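Local coordinates for lipoprotein, putative (Bacillus anthracis, PDB 4NOH) that is of unknown biochemical function but is a putative lipoprotein that may bind lipid, at residues V107-A112 and D117-V122; V7-E12 and R113-M118. All coordinates share one frame; numbering follows the deposited sequence.

How the interactions relate
Following the chain from the N terminus, strand 5-10 comes first and meets its partner about a hundred residues later, when interaction 2 sets the loop at 113-118 against it and closes a very long loop. Interaction 1 closes a short one: four residues separate V107-A112 from D117-V122, and they belong to the same 113-118 loop. In chain order the segments alternate between the two contacts, so the contacts cross, sharing D117 and M118. Interaction 1 sets strand 118-122 of the mixed sheet against strand 107-109 of the small antiparallel sheet; interaction 2 ties strand 5-10 to the connecting loop. One water serves both, and I109 CG2 packs 3.6 Å from Y9 OH.

Interaction 1: residues V107-A112 and D117-V122; sequences VVIGDA and DMYAVV
Y119 carries the contact for 117-122, laying its ring against the backbone of V107 and V108 and the side chain of I109. At the start of the segment, D117 bonds to K43 through both backbone and carboxylate, and M118 is fixed by backbone hydrogen bonds to K43 and L45, which seats strand 118-122 in the mixed sheet. This strand runs almost perpendicular to strand 107-109, with 93° between their directions, so the two meet through a side chain and not as paired strands. At Y119 the bond to CB points toward 107-109, and CG lies beside the backbone N, anti to the carbonyl carbon (chi1 -50°), which carries the ring across the gap. The carbonyl carbon of V108 sits over one ring face. V107 O approaches obliquely, 3.4 Å from Y119 CD1. On the same side of the ring plane but by the CD2-CE2 half, I109 CG1 lies 3.7 Å from Y119 CE2, and I109 CD1 also reaches CD2 and CE2. V108 adds a looser apolar touch, its CG1 being 4.1 Å from Y119 CE1, while its CB packs 3.6 Å from Y119 OH. The phenol oxygen finds its partner in a water, which lies in the ring plane at the edge, 2.7 Å from Y119 OH. The geometry fits donation from that water to I109 O at 2.9 Å, though it has other acceptors in reach. The chemistry therefore implies a buried junction of two sheets, held by apolar and backbone contact along the ring, with a water bridging its polar tip.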
ATOM      1  N   VAL A 107      -3.624  -9.599   4.478  1.00 15.36           N
ATOM      2  CA  VAL A 107      -2.435  -8.758   4.603  1.00 14.19           C
ATOM      3  C   VAL A 107      -2.832  -7.353   4.150  1.00 13.39           C
ATOM      4  O   VAL A 107      -3.594  -7.193   3.209  1.00 13.29           O
ATOM      5  CB  VAL A 107      -1.301  -9.299   3.731  1.00 14.48           C
ATOM      6  CG1 VAL A 107      -0.101  -8.349   3.718  1.00 15.22           C
ATOM      7  CG2 VAL A 107      -0.890 -10.691   4.159  1.00 15.51           C
ATOM      8  N   VAL A 108      -2.358  -6.354   4.885  1.00 13.23           N
ATOM      9  CA  VAL A 108      -2.657  -4.968   4.593  1.00 13.34           C
ATOM     10  C   VAL A 108      -1.366  -4.169   4.445  1.00 13.81           C
ATOM     11  O   VAL A 108      -0.293  -4.638   4.764  1.00 14.22           O
ATOM     12  CB  VAL A 108      -3.534  -4.327   5.725  1.00 14.33           C
ATOM     13  CG1 VAL A 108      -4.899  -5.032   5.845  1.00 14.65           C
ATOM     14  CG2 VAL A 108      -2.816  -4.344   7.070  1.00 14.66           C
ATOM     15  N   ILE A 109      -1.477  -2.961   3.911  1.00 12.94           N
ATOM     16  CA  ILE A 109      -0.349  -2.031   3.897  1.00 12.52           C
ATOM     17  C   ILE A 109      -0.415  -1.230   5.210  1.00 13.79           C
ATOM     18  O   ILE A 109      -1.467  -0.675   5.585  1.00 14.44           O
ATOM     19  CB  ILE A 109      -0.394  -1.071   2.708  1.00 12.09           C
ATOM     20  CG1 ILE A 109      -0.107  -1.862   1.417  1.00 12.15           C
ATOM     21  CG2 ILE A 109       0.636   0.049   2.880  1.00 12.97           C
ATOM     22  CD1 ILE A 109      -0.380  -1.092   0.141  1.00 13.22           C
ATOM     23  N   GLY A 110       0.698  -1.166   5.926  1.00 14.82           N
ATOM     24  CA  GLY A 110       0.688  -0.457   7.192  1.00 15.89           C
ATOM     25  C   GLY A 110      -0.055  -1.215   8.267  1.00 16.40           C
ATOM     26  O   GLY A 110      -0.088  -2.462   8.274  1.00 16.05           O
ATOM     27  N   ASP A 111      -0.690  -0.484   9.171  1.00 16.34           N
ATOM     28  CA  ASP A 111      -1.263  -1.113  10.363  1.00 17.73           C
ATOM     29  C   ASP A 111      -2.770  -1.300  10.373  1.00 18.26           C
ATOM     30  O   ASP A 111      -3.339  -1.871  11.324  1.00 19.07           O
ATOM     31  CB  ASP A 111      -0.801  -0.347  11.608  1.00 19.21           C
ATOM     32  CG  ASP A 111       0.730  -0.367  11.802  1.00 20.42           C
ATOM     33  OD1 ASP A 111       1.468  -0.909  10.974  1.00 22.16           O
ATOM     34  OD2 ASP A 111       1.208   0.176  12.818  1.00 22.88           O
ATOM     35  N   ALA A 112      -3.398  -0.916   9.274  1.00 15.52           N
ATOM     36  CA  ALA A 112      -4.834  -1.016   9.123  1.00 15.43           C
ATOM     37  C   ALA A 112      -5.148  -1.006   7.639  1.00 14.86           C
ATOM     38  O   ALA A 112      -4.357  -0.509   6.829  1.00 15.30           O
ATOM     39  CB  ALA A 112      -5.492   0.184   9.790  1.00 16.36           C
ATOM     40  N   ASP A 117      -9.953  -1.997  -0.492  1.00 14.68           N
ATOM     41  CA  ASP A 117     -10.490  -3.175   0.148  1.00 15.40           C
ATOM     42  C   ASP A 117      -9.511  -4.360   0.039  1.00 14.39           C
ATOM     43  O   ASP A 117      -9.304  -5.100   1.012  1.00 15.60           O
ATOM     44  CB  ASP A 117     -11.806  -3.554  -0.499  1.00 16.55           C
ATOM     45  CG  ASP A 117     -12.841  -2.514  -0.314  1.00 18.81           C
ATOM     46  OD1 ASP A 117     -13.269  -2.330   0.852  1.00 21.58           O
ATOM     47  OD2 ASP A 117     -13.329  -1.951  -1.307  1.00 18.86           O
HETATM   48  N   MSE A 118      -8.918  -4.542  -1.142  1.00 14.73           N
HETATM   49  CA  MSE A 118      -8.016  -5.670  -1.432  1.00 14.15           C
HETATM   50  C   MSE A 118      -6.737  -5.136  -2.018  1.00 13.09           C
HETATM   51  O   MSE A 118      -6.651  -3.976  -2.472  1.00 13.35           O
HETATM   52  CB  MSE A 118      -8.639  -6.620  -2.463  1.00 15.88           C
HETATM   53  CG  MSE A 118     -10.011  -7.023  -1.983  1.00 18.28           C
HETATM   54 SE   MSE A 118     -10.744  -8.396  -3.159  1.00 24.54          SE
HETATM   55  CE  MSE A 118     -11.147  -7.249  -4.703  1.00 26.71           C
ATOM     56  N   TYR A 119      -5.717  -5.979  -2.041  1.00 12.74           N
ATOM     57  CA  TYR A 119      -4.395  -5.640  -2.560  1.00 12.02           C
ATOM     58  C   TYR A 119      -3.995  -6.774  -3.483  1.00 13.14           C
ATOM     59  O   TYR A 119      -4.138  -7.926  -3.139  1.00 15.50           O
ATOM     60  CB  TYR A 119      -3.380  -5.532  -1.444  1.00 11.95           C
ATOM     61  CG  TYR A 119      -3.787  -4.654  -0.277  1.00 11.55           C
ATOM     62  CD1 TYR A 119      -4.620  -5.148   0.697  1.00 12.33           C
ATOM     63  CD2 TYR A 119      -3.339  -3.335  -0.152  1.00 11.57           C
ATOM     64  CE1 TYR A 119      -4.994  -4.397   1.764  1.00 12.97           C
ATOM     65  CE2 TYR A 119      -3.712  -2.564   0.947  1.00 11.92           C
ATOM     66  CZ  TYR A 119      -4.551  -3.110   1.888  1.00 12.41           C
ATOM     67  OH  TYR A 119      -4.935  -2.396   2.979  1.00 13.62           O
ATOM     68  N   ALA A 120      -3.505  -6.469  -4.656  1.00 11.81           N
ATOM     69  CA  ALA A 120      -3.102  -7.528  -5.598  1.00 11.99           C
ATOM     70  C   ALA A 120      -1.672  -7.317  -6.029  1.00 12.78           C
ATOM     71  O   ALA A 120      -1.222  -6.182  -6.144  1.00 12.24           O
ATOM     72  CB  ALA A 120      -4.015  -7.570  -6.803  1.00 13.67           C
ATOM     73  N   VAL A 121      -0.948  -8.413  -6.253  1.00 11.55           N
ATOM     74  CA  VAL A 121       0.404  -8.321  -6.750  1.00 12.01           C
ATOM     75  C   VAL A 121       0.478  -9.199  -7.976  1.00 11.56           C
ATOM     76  O   VAL A 121       0.151 -10.384  -7.914  1.00 11.86           O
ATOM     77  CB  VAL A 121       1.450  -8.717  -5.705  1.00 12.49           C
ATOM     78  CG1 VAL A 121       2.859  -8.497  -6.239  1.00 13.56           C
ATOM     79  CG2 VAL A 121       1.243  -7.947  -4.395  1.00 12.83           C
ATOM     80  N   VAL A 122       0.950  -8.608  -9.062  1.00 11.27           N
ATOM     81  CA  VAL A 122       1.100  -9.325 -10.336  1.00 12.01           C
ATOM     82  C   VAL A 122       2.526  -9.162 -10.882  1.00 12.09           C
ATOM     83  O   VAL A 122       3.292  -8.370 -10.391  1.00 12.12           O
ATOM     84  CB  VAL A 122       0.089  -8.823 -11.390  1.00 13.53           C
ATOM     85  CG1 VAL A 122      -1.354  -9.084 -10.933  1.00 14.05           C
ATOM     86  CG2 VAL A 122       0.291  -7.349 -11.709  1.00 14.35           C
TER
HETATM   87  O   HOH W   1      -3.700  -0.143   3.833  1.00 12.63           O

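Interaction 2: residues V7-E12 and R113-M118; sequences VMYGDE and RKYTDM
Y9 sets its CB over the ring centre of Y115, and Y115 returns the gesture over the ring of Y9, a reciprocal CH-pi pair between strand 5-10 of the mixed sheet and the loop leading into strand 118-122. Y9 CB stands 3.4 Å from the Y115 ring centroid, and Y115 CB stands 3.6 Å from that of Y9. The ring planes are only 16° from parallel but displaced, with centroids 4.8 Å apart, and each ring faces the other residue's CB more than its ring. Y115 presents its ring this way with CG anti to the backbone N (chi1 -162°). The K114 side chain runs at about a right angle to that of Y9, with K114 CB 3.9 Å from Y9 CE1. The hydroxyls have partners outside the pair: Y115 OH bonds to E161, just before strand 162-166, and Y9 OH to H164 within it. Y9 OH also lies 2.8 Å from a water that accepts from K114 N at 3.0 Å, linking strand to loop indirectly. The loop is braced internally by R113 NH1 donating to D117 O at 2.9 Å, tilted from the carbonyl plane, and by T116 OG1, which donates to a lone pair of M118 O, in the carbonyl plane, at 2.8 Å.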
ATOM      1  N   VAL A   7       1.868   6.464   6.533  1.00 11.42           N
ATOM      2  CA  VAL A   7       1.634   5.953   5.184  1.00 11.05           C
ATOM      3  C   VAL A   7       0.561   6.843   4.573  1.00 10.93           C
ATOM      4  O   VAL A   7      -0.455   7.110   5.211  1.00 11.45           O
ATOM      5  CB  VAL A   7       1.193   4.482   5.154  1.00 11.81           C
ATOM      6  CG1 VAL A   7       0.737   4.062   3.754  1.00 12.43           C
ATOM      7  CG2 VAL A   7       2.324   3.572   5.632  1.00 13.03           C
HETATM    8  N   MSE A   8       0.798   7.306   3.363  1.00 11.77           N
HETATM    9  CA  MSE A   8      -0.118   8.189   2.654  1.00 12.67           C
HETATM   10  C   MSE A   8      -0.356   7.656   1.266  1.00 12.22           C
HETATM   11  O   MSE A   8       0.494   6.974   0.678  1.00 12.93           O
HETATM   12  CB  MSE A   8       0.421   9.622   2.623  1.00 14.27           C
HETATM   13  CG  MSE A   8       1.817   9.741   2.061  1.00 14.62           C
HETATM   14 SE   MSE A   8       2.623  11.506   2.488  1.00 18.81          SE
HETATM   15  CE  MSE A   8       3.278  11.005   4.258  1.00 20.74           C
ATOM     16  N   TYR A   9      -1.510   7.994   0.705  1.00 12.43           N
ATOM     17  CA  TYR A   9      -1.926   7.488  -0.570  1.00 12.68           C
ATOM     18  C   TYR A   9      -2.489   8.599  -1.387  1.00 12.97           C
ATOM     19  O   TYR A   9      -3.237   9.422  -0.880  1.00 13.56           O
ATOM     20  CB  TYR A   9      -3.057   6.469  -0.412  1.00 13.53           C
ATOM     21  CG  TYR A   9      -2.812   5.342   0.558  1.00 12.73           C
ATOM     22  CD1 TYR A   9      -3.035   5.523   1.916  1.00 11.99           C
ATOM     23  CD2 TYR A   9      -2.418   4.083   0.120  1.00 13.15           C
ATOM     24  CE1 TYR A   9      -2.876   4.487   2.808  1.00 12.30           C
ATOM     25  CE2 TYR A   9      -2.238   3.023   1.014  1.00 12.91           C
ATOM     26  CZ  TYR A   9      -2.454   3.239   2.364  1.00 12.96           C
ATOM     27  OH  TYR A   9      -2.232   2.207   3.252  1.00 12.59           O
ATOM     28  N   GLY A  10      -2.180   8.612  -2.672  1.00 13.49           N
ATOM     29  CA  GLY A  10      -2.768   9.668  -3.517  1.00 14.27           C
ATOM     30  C   GLY A  10      -2.018   9.818  -4.795  1.00 14.16           C
ATOM     31  O   GLY A  10      -1.312   8.908  -5.253  1.00 15.26           O
ATOM     32  N   ASP A  11      -2.223  10.942  -5.448  1.00 15.12           N
ATOM     33  CA  ASP A  11      -1.441  11.215  -6.639  1.00 16.27           C
ATOM     34  C   ASP A  11      -0.012  11.477  -6.241  1.00 15.91           C
ATOM     35  O   ASP A  11       0.245  12.049  -5.190  1.00 14.35           O
ATOM     36  CB  ASP A  11      -1.973  12.467  -7.376  1.00 19.69           C
ATOM     37  CG  ASP A  11      -3.079  12.164  -8.332  1.00 25.88           C
ATOM     38  OD1 ASP A  11      -3.611  11.005  -8.361  1.00 29.19           O
ATOM     39  OD2 ASP A  11      -3.371  13.109  -9.111  1.00 28.97           O
ATOM     40  N   GLU A  12       0.926  11.094  -7.106  1.00 15.54           N
ATOM     41  CA  GLU A  12       2.329  11.352  -6.845  1.00 17.29           C
ATOM     42  C   GLU A  12       2.573  12.790  -6.432  1.00 16.01           C
ATOM     43  O   GLU A  12       3.328  13.044  -5.499  1.00 14.72           O
ATOM     44  CB  GLU A  12       3.227  10.990  -8.048  1.00 19.51           C
ATOM     45  CG  GLU A  12       4.725  11.188  -7.725  1.00 23.19           C
ATOM     46  CD  GLU A  12       5.686  10.784  -8.844  1.00 30.59           C
ATOM     47  OE1 GLU A  12       5.226  10.280  -9.884  1.00 38.19           O
ATOM     48  OE2 GLU A  12       6.919  10.972  -8.673  1.00 38.07           O
ATOM     49  N   ARG A 113      -6.317  -1.495   7.277  1.00 13.75           N
ATOM     50  CA  ARG A 113      -6.774  -1.480   5.905  1.00 13.19           C
ATOM     51  C   ARG A 113      -7.222  -0.085   5.537  1.00 13.35           C
ATOM     52  O   ARG A 113      -8.249   0.398   6.016  1.00 16.10           O
ATOM     53  CB  ARG A 113      -7.943  -2.423   5.763  1.00 14.27           C
ATOM     54  CG  ARG A 113      -8.350  -2.646   4.299  1.00 14.32           C
ATOM     55  CD  ARG A 113      -9.614  -3.495   4.148  1.00 15.15           C
ATOM     56  NE  ARG A 113      -9.441  -4.599   5.066  1.00 16.84           N
ATOM     57  CZ  ARG A 113      -8.667  -5.646   4.833  1.00 15.61           C
ATOM     58  NH1 ARG A 113      -8.162  -5.867   3.620  1.00 15.39           N
ATOM     59  NH2 ARG A 113      -8.426  -6.479   5.811  1.00 15.80           N
ATOM     60  N   LYS A 114      -6.453   0.598   4.718  1.00 12.62           N
ATOM     61  CA  LYS A 114      -6.761   1.957   4.313  1.00 12.95           C
ATOM     62  C   LYS A 114      -6.659   2.066   2.796  1.00 12.88           C
ATOM     63  O   LYS A 114      -5.897   1.340   2.168  1.00 12.94           O
ATOM     64  CB  LYS A 114      -5.778   2.930   4.983  1.00 14.06           C
ATOM     65  CG  LYS A 114      -5.902   3.004   6.482  1.00 15.70           C
ATOM     66  CD  LYS A 114      -7.178   3.667   6.931  1.00 18.03           C
ATOM     67  CE  LYS A 114      -7.248   3.750   8.433  1.00 19.69           C
ATOM     68  NZ  LYS A 114      -8.497   4.403   8.932  1.00 20.85           N
ATOM     69  N   TYR A 115      -7.474   2.962   2.227  1.00 13.87           N
ATOM     70  CA  TYR A 115      -7.435   3.330   0.803  1.00 14.54           C
ATOM     71  C   TYR A 115      -8.024   2.323  -0.182  1.00 15.42           C
ATOM     72  O   TYR A 115      -8.427   2.689  -1.282  1.00 17.54           O
ATOM     73  CB  TYR A 115      -6.014   3.696   0.372  1.00 14.50           C
ATOM     74  CG  TYR A 115      -5.926   4.485  -0.929  1.00 15.07           C
ATOM     75  CD1 TYR A 115      -6.467   5.750  -1.009  1.00 16.22           C
ATOM     76  CD2 TYR A 115      -5.221   3.999  -2.039  1.00 15.61           C
ATOM     77  CE1 TYR A 115      -6.364   6.486  -2.162  1.00 16.87           C
ATOM     78  CE2 TYR A 115      -5.112   4.761  -3.205  1.00 17.35           C
ATOM     79  CZ  TYR A 115      -5.691   6.002  -3.229  1.00 17.98           C
ATOM     80  OH  TYR A 115      -5.615   6.794  -4.356  1.00 24.53           O
ATOM     81  N   THR A 116      -8.140   1.078   0.239  1.00 14.55           N
ATOM     82  CA  THR A 116      -8.628   0.036  -0.638  1.00 14.56           C
ATOM     83  C   THR A 116      -9.290  -1.062   0.187  1.00 15.66           C
ATOM     84  O   THR A 116      -9.258  -1.022   1.409  1.00 16.16           O
ATOM     85  CB  THR A 116      -7.429  -0.537  -1.431  1.00 14.09           C
ATOM     86  OG1 THR A 116      -7.883  -1.454  -2.431  1.00 13.62           O
ATOM     87  CG2 THR A 116      -6.437  -1.209  -0.517  1.00 15.03           C
ATOM     88  N   ASP A 117      -9.953  -1.997  -0.492  1.00 14.68           N
ATOM     89  CA  ASP A 117     -10.490  -3.175   0.148  1.00 15.40           C
ATOM     90  C   ASP A 117      -9.511  -4.360   0.039  1.00 14.39           C
ATOM     91  O   ASP A 117      -9.304  -5.100   1.012  1.00 15.60           O
ATOM     92  CB  ASP A 117     -11.806  -3.554  -0.499  1.00 16.55           C
ATOM     93  CG  ASP A 117     -12.841  -2.514  -0.314  1.00 18.81           C
ATOM     94  OD1 ASP A 117     -13.269  -2.330   0.852  1.00 21.58           O
ATOM     95  OD2 ASP A 117     -13.329  -1.951  -1.307  1.00 18.86           O
HETATM   96  N   MSE A 118      -8.918  -4.542  -1.142  1.00 14.73           N
HETATM   97  CA  MSE A 118      -8.016  -5.670  -1.432  1.00 14.15           C
HETATM   98  C   MSE A 118      -6.737  -5.136  -2.018  1.00 13.09           C
HETATM   99  O   MSE A 118      -6.651  -3.976  -2.472  1.00 13.35           O
HETATM  100  CB  MSE A 118      -8.639  -6.620  -2.463  1.00 15.88           C
HETATM  101  CG  MSE A 118     -10.011  -7.023  -1.983  1.00 18.28           C
HETATM  102 SE   MSE A 118     -10.744  -8.396  -3.159  1.00 24.54          SE
HETATM  103  CE  MSE A 118     -11.147  -7.249  -4.703  1.00 26.71           C
TER
HETATM  104  O   HOH W   1      -3.700  -0.143   3.833  1.00 12.63           O